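Local coordinates for protein 2',5'-phosphodiesterase 12 (Homo sapiens, PDB 4Z0V) that belongs to the endonuclease/exonuclease/phosphatase superfamily, joining a magnesium-binding two-sheet domain to an N-terminal all-beta domain of the E-set clan, at residues I178-D184 and H210-F216; I126-N132 and I323-D327; F41-K45 and T57-E63; A52-W56 and L75-L79. All blocks are in the same frame, centred on the assembly; numbering follows the deposited sequence.

Contact 1: residues I178-D184 and H210-F216. With MG (magnesium ion), chain B.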
# COMPACT_ATOMS: atom_id res chain seq x y z
N ILE A 178 -1.27 5.73 3.32
CA ILE A 178 -0.92 4.33 3.06
C ILE A 178 -0.57 4.19 1.60
O ILE A 178 -1.42 4.46 0.74
CB ILE A 178 -2.04 3.33 3.44
CG1 ILE A 178 -2.42 3.46 4.96
CG2 ILE A 178 -1.56 1.91 3.13
CD1 ILE A 178 -3.67 2.58 5.32
N CYS A 179 0.69 3.83 1.33
CA CYS A 179 1.15 3.66 -0.04
C CYS A 179 1.39 2.20 -0.29
O CYS A 179 2.19 1.58 0.41
CB CYS A 179 2.40 4.49 -0.33
SG CYS A 179 2.10 6.27 -0.34
N LEU A 180 0.73 1.65 -1.29
CA LEU A 180 0.80 0.24 -1.57
C LEU A 180 1.29 -0.05 -2.96
O LEU A 180 0.98 0.70 -3.88
CB LEU A 180 -0.61 -0.37 -1.42
CG LEU A 180 -1.34 -0.17 -0.09
CD1 LEU A 180 -2.72 -0.81 -0.15
CD2 LEU A 180 -0.55 -0.78 1.08
N GLN A 181 1.97 -1.18 -3.12
CA GLN A 181 2.44 -1.66 -4.42
C GLN A 181 1.90 -3.05 -4.63
O GLN A 181 1.50 -3.72 -3.67
CB GLN A 181 3.96 -1.64 -4.55
CG GLN A 181 4.61 -0.28 -4.17
CD GLN A 181 4.80 -0.14 -2.68
OE1 GLN A 181 5.08 -1.10 -1.97
NE2 GLN A 181 4.63 1.07 -2.16
N GLU A 182 1.83 -3.47 -5.90
CA GLU A 182 1.33 -4.79 -6.32
C GLU A 182 -0.13 -4.98 -5.89
O GLU A 182 -0.53 -6.04 -5.36
CB GLU A 182 2.24 -5.93 -5.82
CG GLU A 182 3.53 -6.00 -6.63
CD GLU A 182 4.25 -7.33 -6.49
OE1 GLU A 182 3.56 -8.37 -6.41
OE2 GLU A 182 5.50 -7.34 -6.48
N VAL A 183 -0.92 -3.95 -6.16
CA VAL A 183 -2.35 -3.97 -5.88
C VAL A 183 -3.07 -4.43 -7.14
O VAL A 183 -3.06 -3.71 -8.14
CB VAL A 183 -2.85 -2.56 -5.44
CG1 VAL A 183 -4.38 -2.57 -5.19
CG2 VAL A 183 -2.10 -2.05 -4.20
N ASP A 184 -3.78 -5.54 -7.06
CA ASP A 184 -4.57 -5.99 -8.23
C ASP A 184 -5.80 -5.11 -8.36
O ASP A 184 -6.28 -4.56 -7.35
CB ASP A 184 -5.01 -7.46 -8.06
CG ASP A 184 -3.89 -8.44 -7.85
OD1 ASP A 184 -3.63 -8.81 -6.67
OD2 ASP A 184 -3.37 -8.96 -8.86
N HIS A 210 -2.00 -5.61 -14.88
CA HIS A 210 -2.98 -6.31 -14.05
C HIS A 210 -2.87 -5.86 -12.59
O HIS A 210 -3.70 -6.23 -11.78
CB HIS A 210 -2.76 -7.83 -14.17
CG HIS A 210 -3.07 -8.34 -15.54
ND1 HIS A 210 -4.22 -7.93 -16.22
CD2 HIS A 210 -2.40 -9.23 -16.30
CE1 HIS A 210 -4.20 -8.58 -17.37
NE2 HIS A 210 -3.11 -9.36 -17.48
N GLU A 211 -1.86 -5.05 -12.26
CA GLU A 211 -1.68 -4.58 -10.90
C GLU A 211 -0.97 -3.26 -10.92
O GLU A 211 -0.33 -2.90 -11.93
CB GLU A 211 -0.91 -5.62 -10.01
CG GLU A 211 0.43 -6.14 -10.53
CD GLU A 211 1.62 -5.20 -10.39
OE1 GLU A 211 1.55 -4.29 -9.54
OE2 GLU A 211 2.65 -5.42 -11.05
N GLY A 212 -1.03 -2.55 -9.81
CA GLY A 212 -0.34 -1.27 -9.73
C GLY A 212 -0.25 -0.72 -8.34
O GLY A 212 -0.08 -1.44 -7.33
N LEU A 213 -0.34 0.59 -8.29
CA LEU A 213 -0.11 1.34 -7.09
C LEU A 213 -1.39 1.90 -6.53
O LEU A 213 -2.24 2.35 -7.29
CB LEU A 213 0.81 2.52 -7.43
CG LEU A 213 2.16 2.24 -8.13
CD1 LEU A 213 2.84 3.59 -8.43
CD2 LEU A 213 3.08 1.38 -7.25
N ALA A 214 -1.46 1.99 -5.19
CA ALA A 214 -2.58 2.69 -4.54
C ALA A 214 -2.07 3.59 -3.42
O ALA A 214 -1.09 3.25 -2.74
CB ALA A 214 -3.60 1.71 -3.99
N THR A 215 -2.75 4.73 -3.22
CA THR A 215 -2.44 5.63 -2.09
C THR A 215 -3.76 5.90 -1.40
O THR A 215 -4.72 6.28 -2.06
CB THR A 215 -1.72 6.93 -2.55
OG1 THR A 215 -0.45 6.61 -3.13
CG2 THR A 215 -1.47 7.92 -1.40
N PHE A 216 -3.81 5.68 -0.10
CA PHE A 216 -4.99 5.94 0.74
C PHE A 216 -4.65 7.04 1.73
O PHE A 216 -3.53 7.11 2.18
CB PHE A 216 -5.45 4.68 1.47
CG PHE A 216 -6.15 3.70 0.58
CD1 PHE A 216 -5.42 2.74 -0.14
CD2 PHE A 216 -7.54 3.68 0.50
CE1 PHE A 216 -6.08 1.82 -0.97
CE2 PHE A 216 -8.20 2.76 -0.34
CZ PHE A 216 -7.46 1.85 -1.07
MG MG B . 6.70 -8.84 -5.90
O HOH W 1 3.18 -2.49 -8.36
O HOH W 2 5.44 -10.25 -6.81
O HOH W 3 -4.96 -9.08 -11.05
O HOH W 4 7.67 -8.84 -7.80
O HOH W 5 8.23 -7.70 -5.24
O HOH W 6 7.91 -10.51 -5.29
O HOH W 7 5.76 -8.85 -4.01
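The ring of F216 takes I178 O at its edge, close to the ring plane, and L180 CD1 comes at it obliquely, 4.3 Å from CE1. F188 of helix 185-198 adds a second ring to this cluster. At the far end the E182 and E211 carboxylates cross with planes 49° apart, but it is E182 CG, not its carboxylate, that nears E211 OE1. Between these ends the segments pair as antiparallel neighbours in one sheet of the endonuclease/exonuclease/phosphatase sandwich, interrupted by a G1 beta bulge in which E182 and V183 both face G212. E182 carries the positive phi (61°) of the first bulge position. I178, L180 and V183 turn to the same side as A214 and F216, where L180, V183 and F216 pack against helix 185-198; C179 and T215 turn to the other, where C179 reaches strand 280-287.

Three hydrogen-bonded pairs hold the ladder, including L180 N to A214 O at 2.8 Å and, past the bulge, V183 N to G212 O at 2.9 Å. E182 N is badly angled for G212 O and donates instead to a water 3.0 Å away, which in turn donates to E211 OE1. With CG tucked between backbone N and carbonyl carbon (chi1 53°), E211 folds that oxygen back over E182, while Y138 OH bonds its OE2. The bulge presents E182 to the magnesium ion: OE2 coordinates it at 2.0 Å, five waters complete the shell, and one donates to OE1. N132 ND2 also bonds OE2, and A135 N bonds OE1. Beyond the bulge, D184 OD1 accepts from D136 N, and another water donates to D184 OD2 at 2.7 Å and to H210 O at 3.2 Å.

Contact 2: residues I126-N132 and I323-D327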
# COMPACT_ATOMS: atom_id res chain seq x y z
N ILE A 126 1.76 12.31 11.14
CA ILE A 126 1.33 11.62 9.93
C ILE A 126 1.81 10.20 10.06
O ILE A 126 3.01 9.95 9.87
CB ILE A 126 1.84 12.26 8.60
CG1 ILE A 126 1.61 13.80 8.54
CG2 ILE A 126 1.21 11.52 7.37
CD1 ILE A 126 2.42 14.47 7.33
N ARG A 127 0.92 9.27 10.38
CA ARG A 127 1.31 7.86 10.39
C ARG A 127 1.34 7.39 8.92
O ARG A 127 0.31 7.38 8.25
CB ARG A 127 0.37 7.00 11.24
CG ARG A 127 0.79 5.53 11.22
CD ARG A 127 0.10 4.73 12.29
NE ARG A 127 0.59 5.11 13.62
CZ ARG A 127 -0.13 5.13 14.73
NH1 ARG A 127 -1.41 4.76 14.70
NH2 ARG A 127 0.41 5.52 15.88
N THR A 128 2.49 6.91 8.47
CA THR A 128 2.70 6.57 7.06
C THR A 128 3.08 5.11 6.92
O THR A 128 3.83 4.57 7.75
CB THR A 128 3.80 7.50 6.50
OG1 THR A 128 3.41 8.85 6.72
CG2 THR A 128 4.01 7.31 4.99
N VAL A 129 2.45 4.43 5.93
CA VAL A 129 2.70 3.01 5.66
C VAL A 129 3.19 2.87 4.23
O VAL A 129 2.65 3.52 3.34
CB VAL A 129 1.39 2.18 5.85
CG1 VAL A 129 1.59 0.71 5.43
CG2 VAL A 129 0.86 2.28 7.29
N SER A 130 4.14 1.97 3.98
CA SER A 130 4.54 1.59 2.60
C SER A 130 4.56 0.09 2.58
O SER A 130 5.22 -0.53 3.43
CB SER A 130 5.87 2.19 2.16
OG SER A 130 6.12 1.83 0.81
N TYR A 131 3.82 -0.52 1.62
CA TYR A 131 3.72 -1.99 1.66
C TYR A 131 3.49 -2.59 0.29
O TYR A 131 2.52 -2.22 -0.36
CB TYR A 131 2.51 -2.31 2.56
CG TYR A 131 2.29 -3.74 3.04
CD1 TYR A 131 3.30 -4.70 2.96
CD2 TYR A 131 1.10 -4.09 3.70
CE1 TYR A 131 3.14 -5.97 3.52
CE2 TYR A 131 0.93 -5.36 4.25
CZ TYR A 131 1.95 -6.29 4.17
OH TYR A 131 1.79 -7.53 4.75
N ASN A 132 4.34 -3.54 -0.12
CA ASN A 132 4.15 -4.28 -1.37
C ASN A 132 3.34 -5.50 -0.91
O ASN A 132 3.85 -6.31 -0.13
CB ASN A 132 5.50 -4.63 -2.04
CG ASN A 132 5.34 -5.54 -3.25
OD1 ASN A 132 4.48 -6.43 -3.26
ND2 ASN A 132 6.19 -5.35 -4.28
N ILE A 323 6.74 13.21 0.72
CA ILE A 323 6.86 11.86 1.28
C ILE A 323 6.97 11.00 0.04
O ILE A 323 6.13 11.12 -0.85
CB ILE A 323 5.70 11.40 2.21
CG1 ILE A 323 5.66 12.23 3.50
CG2 ILE A 323 5.84 9.89 2.54
CD1 ILE A 323 4.33 12.07 4.25
N PHE A 324 8.00 10.16 -0.05
CA PHE A 324 8.15 9.29 -1.21
C PHE A 324 8.30 7.84 -0.74
O PHE A 324 9.35 7.42 -0.24
CB PHE A 324 9.36 9.74 -2.06
CG PHE A 324 9.57 9.12 -3.43
CD1 PHE A 324 8.69 8.15 -3.92
CD2 PHE A 324 10.64 9.50 -4.23
CE1 PHE A 324 8.87 7.60 -5.20
CE2 PHE A 324 10.82 8.95 -5.50
CZ PHE A 324 9.94 7.99 -5.98
N CYS A 325 7.21 7.08 -0.87
CA CYS A 325 7.14 5.67 -0.51
C CYS A 325 7.43 4.82 -1.71
O CYS A 325 7.19 5.24 -2.83
CB CYS A 325 5.73 5.35 0.02
SG CYS A 325 5.31 6.18 1.56
N GLY A 326 7.74 3.56 -1.47
CA GLY A 326 7.83 2.66 -2.61
C GLY A 326 8.59 1.39 -2.39
O GLY A 326 9.25 1.20 -1.37
N ASP A 327 8.42 0.47 -3.34
CA ASP A 327 9.27 -0.71 -3.42
C ASP A 327 10.29 -0.31 -4.46
O ASP A 327 9.97 -0.23 -5.65
CB ASP A 327 8.46 -1.94 -3.78
CG ASP A 327 9.32 -3.16 -3.99
OD1 ASP A 327 10.57 -3.02 -4.03
OD2 ASP A 327 8.75 -4.26 -4.15
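N132 and D327 make the tight end of this contact: N132 ND2 donates to D327 OD2 at 2.8 Å, using the oxygen's anti lone pair. The amide and carboxylate cross with their planes 58° apart. Both side chains leave the strand with CG anti to the backbone N (chi1 173° for N132), which extends them toward each other across the gap between strands. Each group has an oxygen held locally, N132 OD1 by L134 N and D327 OD1 by N329 N, fixing the rotation of both groups. N132 ND2 also reaches E182 OE2, the oxygen that binds magnesium, so N132 links D327 to the metal ligand.

One step down, S130 OG receives only a weak bond from G326 N, at 3.3 Å, and S130 CB packs on C325 CB at 3.8 Å. C325 SG lies against T128 CG2, also at 3.8 Å. The packing is slacker still where I126 CD1 and I323 CD1 come no nearer than 4.3 Å; here L437 and W439 of strand 433-439 share the interior, and no part of the contact opens to solvent. Two parallel strands inclined by 21°, one from each sheet and packed through alternate side chains, form the central interface of the endonuclease/exonuclease/phosphatase sandwich, with the magnesium site at its polar end.

Contact 3: residues F41-K45 and T57-E63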
# COMPACT_ATOMS: atom_id res chain seq x y z
N PHE A 41 -26.80 0.50 10.40
CA PHE A 41 -26.22 -0.83 10.28
C PHE A 41 -26.56 -1.65 11.48
O PHE A 41 -26.56 -1.15 12.61
CB PHE A 41 -24.68 -0.74 10.17
CG PHE A 41 -24.20 0.08 9.00
CD1 PHE A 41 -24.19 -0.45 7.72
CD2 PHE A 41 -23.76 1.38 9.19
CE1 PHE A 41 -23.78 0.33 6.63
CE2 PHE A 41 -23.33 2.16 8.09
CZ PHE A 41 -23.35 1.63 6.83
N ARG A 42 -26.81 -2.92 11.27
CA ARG A 42 -27.03 -3.83 12.40
C ARG A 42 -26.55 -5.20 11.98
O ARG A 42 -26.93 -5.66 10.92
CB ARG A 42 -28.50 -3.86 12.85
CG ARG A 42 -28.77 -4.86 14.00
CD ARG A 42 -28.05 -4.49 15.29
NE ARG A 42 -28.72 -3.38 15.99
CZ ARG A 42 -28.49 -3.06 17.26
NH1 ARG A 42 -29.13 -2.03 17.81
NH2 ARG A 42 -27.62 -3.75 17.98
N TRP A 43 -25.73 -5.83 12.81
CA TRP A 43 -25.22 -7.15 12.50
C TRP A 43 -25.94 -8.20 13.32
O TRP A 43 -26.17 -8.00 14.52
CB TRP A 43 -23.72 -7.21 12.78
CG TRP A 43 -22.90 -6.53 11.73
CD1 TRP A 43 -22.44 -5.24 11.74
CD2 TRP A 43 -22.36 -7.14 10.57
NE1 TRP A 43 -21.67 -5.00 10.62
CE2 TRP A 43 -21.58 -6.16 9.90
CE3 TRP A 43 -22.41 -8.45 10.04
CZ2 TRP A 43 -20.92 -6.44 8.70
CZ3 TRP A 43 -21.76 -8.72 8.85
CH2 TRP A 43 -21.01 -7.72 8.20
N TYR A 44 -26.21 -9.34 12.68
CA TYR A 44 -26.81 -10.52 13.29
C TYR A 44 -25.95 -11.73 13.12
O TYR A 44 -25.16 -11.81 12.18
CB TYR A 44 -28.17 -10.85 12.68
CG TYR A 44 -29.16 -9.72 12.75
CD1 TYR A 44 -29.14 -8.69 11.81
CD2 TYR A 44 -30.19 -9.73 13.69
CE1 TYR A 44 -30.08 -7.66 11.85
CE2 TYR A 44 -31.14 -8.71 13.73
CZ TYR A 44 -31.07 -7.68 12.81
OH TYR A 44 -31.99 -6.66 12.84
N LYS A 45 -26.13 -12.70 14.01
CA LYS A 45 -25.46 -13.98 13.89
C LYS A 45 -26.53 -15.06 13.98
O LYS A 45 -27.58 -14.84 14.58
CB LYS A 45 -24.36 -14.16 14.95
CG LYS A 45 -24.91 -14.25 16.37
CD LYS A 45 -23.86 -14.08 17.48
CE LYS A 45 -24.53 -14.09 18.84
NZ LYS A 45 -23.57 -14.32 19.95
N THR A 57 -29.87 -13.80 15.70
CA THR A 57 -29.69 -13.15 16.99
C THR A 57 -28.99 -11.84 16.76
O THR A 57 -27.92 -11.80 16.15
CB THR A 57 -28.90 -14.04 17.95
OG1 THR A 57 -29.64 -15.24 18.15
CG2 THR A 57 -28.65 -13.37 19.30
N GLU A 58 -29.62 -10.76 17.22
CA GLU A 58 -29.04 -9.44 17.05
C GLU A 58 -27.75 -9.31 17.85
O GLU A 58 -27.70 -9.74 19.00
CB GLU A 58 -30.06 -8.42 17.53
CG GLU A 58 -29.78 -6.99 17.15
CD GLU A 58 -30.63 -6.05 17.97
OE1 GLU A 58 -31.62 -5.53 17.42
OE2 GLU A 58 -30.35 -5.87 19.18
N THR A 59 -26.71 -8.75 17.25
CA THR A 59 -25.49 -8.49 18.01
C THR A 59 -25.61 -7.06 18.51
O THR A 59 -26.47 -6.31 18.01
CB THR A 59 -24.22 -8.69 17.16
OG1 THR A 59 -24.10 -7.54 16.32
CG2 THR A 59 -24.23 -9.98 16.34
N ASP A 60 -24.71 -6.63 19.39
CA ASP A 60 -24.75 -5.23 19.82
C ASP A 60 -23.95 -4.34 18.84
O ASP A 60 -23.71 -3.17 19.15
CB ASP A 60 -24.25 -5.04 21.28
CG ASP A 60 -22.89 -5.62 21.64
OD1 ASP A 60 -22.03 -5.72 20.74
OD2 ASP A 60 -22.68 -5.92 22.84
N VAL A 61 -23.60 -4.85 17.65
CA VAL A 61 -22.77 -4.07 16.74
C VAL A 61 -23.66 -3.33 15.73
O VAL A 61 -24.34 -3.96 14.90
CB VAL A 61 -21.69 -4.97 16.09
CG1 VAL A 61 -20.80 -4.17 15.14
CG2 VAL A 61 -20.84 -5.69 17.16
N GLU A 62 -23.63 -1.99 15.82
CA GLU A 62 -24.40 -1.07 14.95
C GLU A 62 -23.50 -0.31 14.01
O GLU A 62 -23.88 0.75 13.51
CB GLU A 62 -25.20 -0.06 15.81
CG GLU A 62 -26.19 -0.70 16.75
CD GLU A 62 -26.91 0.31 17.62
OE1 GLU A 62 -26.97 0.10 18.85
OE2 GLU A 62 -27.39 1.33 17.08
N GLU A 63 -22.32 -0.85 13.75
CA GLU A 63 -21.29 -0.27 12.91
C GLU A 63 -21.22 -1.01 11.59
O GLU A 63 -21.66 -2.15 11.49
CB GLU A 63 -19.91 -0.36 13.59
CG GLU A 63 -19.89 -0.05 15.08
CD GLU A 63 -19.34 1.31 15.42
OE1 GLU A 63 -20.14 2.26 15.57
OE2 GLU A 63 -18.10 1.43 15.54
O HOH W 8 -25.93 2.15 12.74
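W43 O is gripped twice by T59: the backbone N donates at 2.9 Å in the carbonyl plane, and OG1 donates at 2.8 Å from above it, 48° out of plane. The bonds belong to the beta hairpin of strands 40-46 and 56-58 in the E-set-type N-terminal domain. On one side of T59, K45 and T57 form a regular antiparallel hydrogen-bonded pair. On the other, T59 OG1 also accepts from V61 N at 3.0 Å, making an ST turn that swings the chain back so that V61 O can bond W43 N.

R42 ties down the outside of the turn. Bends at chi2 (64°) and chi3 (76°) fold its guanidinium over the loop, where it is sandwiched between two glutamates: E62 CG sits over the centre of one face and the E58 carboxylate stacks over the opposite one. R42 NH2 donates to T59 O at 2.8 Å, and NH1 makes a salt bridge with E62 OE1 at 3.2 Å. The bridge from NH2 to E58 OE2 is long, 3.7 Å, and rests on charge alone, since the oxygen lies well out of plane. Near the far end of the contact, a water accepts from F41 N at 3.0 Å and donates to E62 O at 2.6 Å.

Contact 4: residues A52-W56 and L75-L79. Unlike the reference sequence in segment 52-56: G53 (reference Ser).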
# COMPACT_ATOMS: atom_id res chain seq x y z
N ALA A 52 -29.59 -22.95 9.30
CA ALA A 52 -29.81 -22.67 7.86
C ALA A 52 -30.43 -21.27 7.65
O ALA A 52 -31.17 -21.05 6.69
CB ALA A 52 -30.68 -23.75 7.22
N GLY A 53 -30.09 -20.35 8.56
CA GLY A 53 -30.56 -18.97 8.56
C GLY A 53 -32.04 -18.81 8.84
O GLY A 53 -32.65 -17.85 8.37
N SER A 54 -32.63 -19.74 9.61
CA SER A 54 -34.05 -19.70 9.97
C SER A 54 -34.32 -18.69 11.08
O SER A 54 -35.39 -18.08 11.10
CB SER A 54 -34.52 -21.09 10.41
OG SER A 54 -33.78 -21.58 11.52
N SER A 55 -33.37 -18.54 12.04
CA SER A 55 -33.45 -17.64 13.20
C SER A 55 -32.14 -16.85 13.36
O SER A 55 -31.06 -17.43 13.20
CB SER A 55 -33.74 -18.45 14.46
OG SER A 55 -33.98 -17.62 15.58
N TRP A 56 -32.23 -15.55 13.67
CA TRP A 56 -31.07 -14.64 13.77
C TRP A 56 -31.05 -13.93 15.11
O TRP A 56 -32.10 -13.54 15.61
CB TRP A 56 -31.10 -13.60 12.64
CG TRP A 56 -30.94 -14.18 11.27
CD1 TRP A 56 -31.93 -14.51 10.39
CD2 TRP A 56 -29.71 -14.58 10.65
NE1 TRP A 56 -31.39 -15.04 9.25
CE2 TRP A 56 -30.03 -15.13 9.39
CE3 TRP A 56 -28.36 -14.50 11.03
CZ2 TRP A 56 -29.05 -15.62 8.52
CZ3 TRP A 56 -27.39 -15.01 10.18
CH2 TRP A 56 -27.74 -15.55 8.93
N LEU A 75 -21.03 -20.14 12.89
CA LEU A 75 -22.26 -19.38 12.62
C LEU A 75 -22.12 -18.54 11.33
O LEU A 75 -21.05 -18.00 11.06
CB LEU A 75 -22.59 -18.41 13.78
CG LEU A 75 -22.70 -18.98 15.20
CD1 LEU A 75 -22.96 -17.82 16.21
CD2 LEU A 75 -23.87 -19.97 15.32
N ARG A 76 -23.24 -18.35 10.62
CA ARG A 76 -23.29 -17.40 9.51
C ARG A 76 -23.63 -16.04 10.13
O ARG A 76 -24.13 -15.97 11.26
CB ARG A 76 -24.35 -17.81 8.47
CG ARG A 76 -23.92 -19.11 7.76
CD ARG A 76 -24.55 -19.34 6.41
NE ARG A 76 -25.98 -19.66 6.51
CZ ARG A 76 -26.96 -18.87 6.08
NH1 ARG A 76 -28.22 -19.26 6.21
NH2 ARG A 76 -26.70 -17.70 5.51
N LEU A 77 -23.37 -14.97 9.39
CA LEU A 77 -23.67 -13.61 9.85
C LEU A 77 -24.62 -12.96 8.88
O LEU A 77 -24.72 -13.38 7.73
CB LEU A 77 -22.34 -12.80 9.92
CG LEU A 77 -21.21 -13.38 10.76
CD1 LEU A 77 -19.92 -12.49 10.59
CD2 LEU A 77 -21.60 -13.45 12.25
N LYS A 78 -25.31 -11.93 9.33
CA LYS A 78 -26.20 -11.21 8.43
C LYS A 78 -26.06 -9.72 8.73
O LYS A 78 -26.01 -9.34 9.90
CB LYS A 78 -27.67 -11.67 8.67
CG LYS A 78 -28.68 -10.94 7.77
CD LYS A 78 -30.07 -11.53 7.83
CE LYS A 78 -30.91 -10.97 8.94
NZ LYS A 78 -32.34 -11.28 8.73
N LEU A 79 -25.99 -8.90 7.69
CA LEU A 79 -25.94 -7.45 7.86
C LEU A 79 -27.23 -6.85 7.36
O LEU A 79 -27.64 -7.15 6.24
CB LEU A 79 -24.74 -6.82 7.10
CG LEU A 79 -24.71 -5.25 7.01
CD1 LEU A 79 -24.54 -4.59 8.39
CD2 LEU A 79 -23.62 -4.76 6.03
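W56 lays its indole across the side chain of K78, the two crossing at about a right angle. K78 CB sits over the six-membered ring in a CH-pi contact, 3.7 Å from its centroid, and NZ lies over the five-membered ring in a cation-pi interaction, 4.0 Å from that centroid and 27° off the normal. The tryptophan thereby reaches across part of the antiparallel sheet of the E-set-type N-terminal domain, from outermost strand 56-58 past strand 40-46 to strand 77-82. K78 leaves its backbone with CG anti to N and bends at chi3 (88°), which brings its amine back over the pyrrole. That amine also forms a salt bridge with E94, and K78 makes a second cation-pi contact with Y44.

R76 closes the other end of the indole. Its backbone O meets the ring edge 3.6 Å from W56 CZ3, and W56 CH2 lies over one face of its guanidinium, whose NH2 is salt-bridged to E96. E46 joins the two segments from the neighbouring strand, OE1 accepting from G53 N and OE2 from R76 N. G53 stands where the reference sequence has serine. The arginine tip abuts the loop backbone edge-on, with R76 NH1 3.3 Å from A52 C.

Overall arrangement
Contacts 1 and 2 form the heart of the sandwich domain, with centres 11 Å apart and strands 177-184 and 125-132 adjacent in one sheet: C179 N lies 2.8 Å from V129 O, and C179 O 2.9 Å from Y131 N. Contact 1 is nested within the chain loop that contact 2 closes, and both end at the magnesium site. Contacts 3 and 4 share the N-terminal domain's sheet, their segments alternating along the chain; Y44 N to K78 O, 2.8 Å, stitches them together. This second pair is well removed from the metal site's contacts: the nearest atoms of contacts 1 and 3 are about 17 Å apart, and the centres of contacts 2 and 4 about 40 Å.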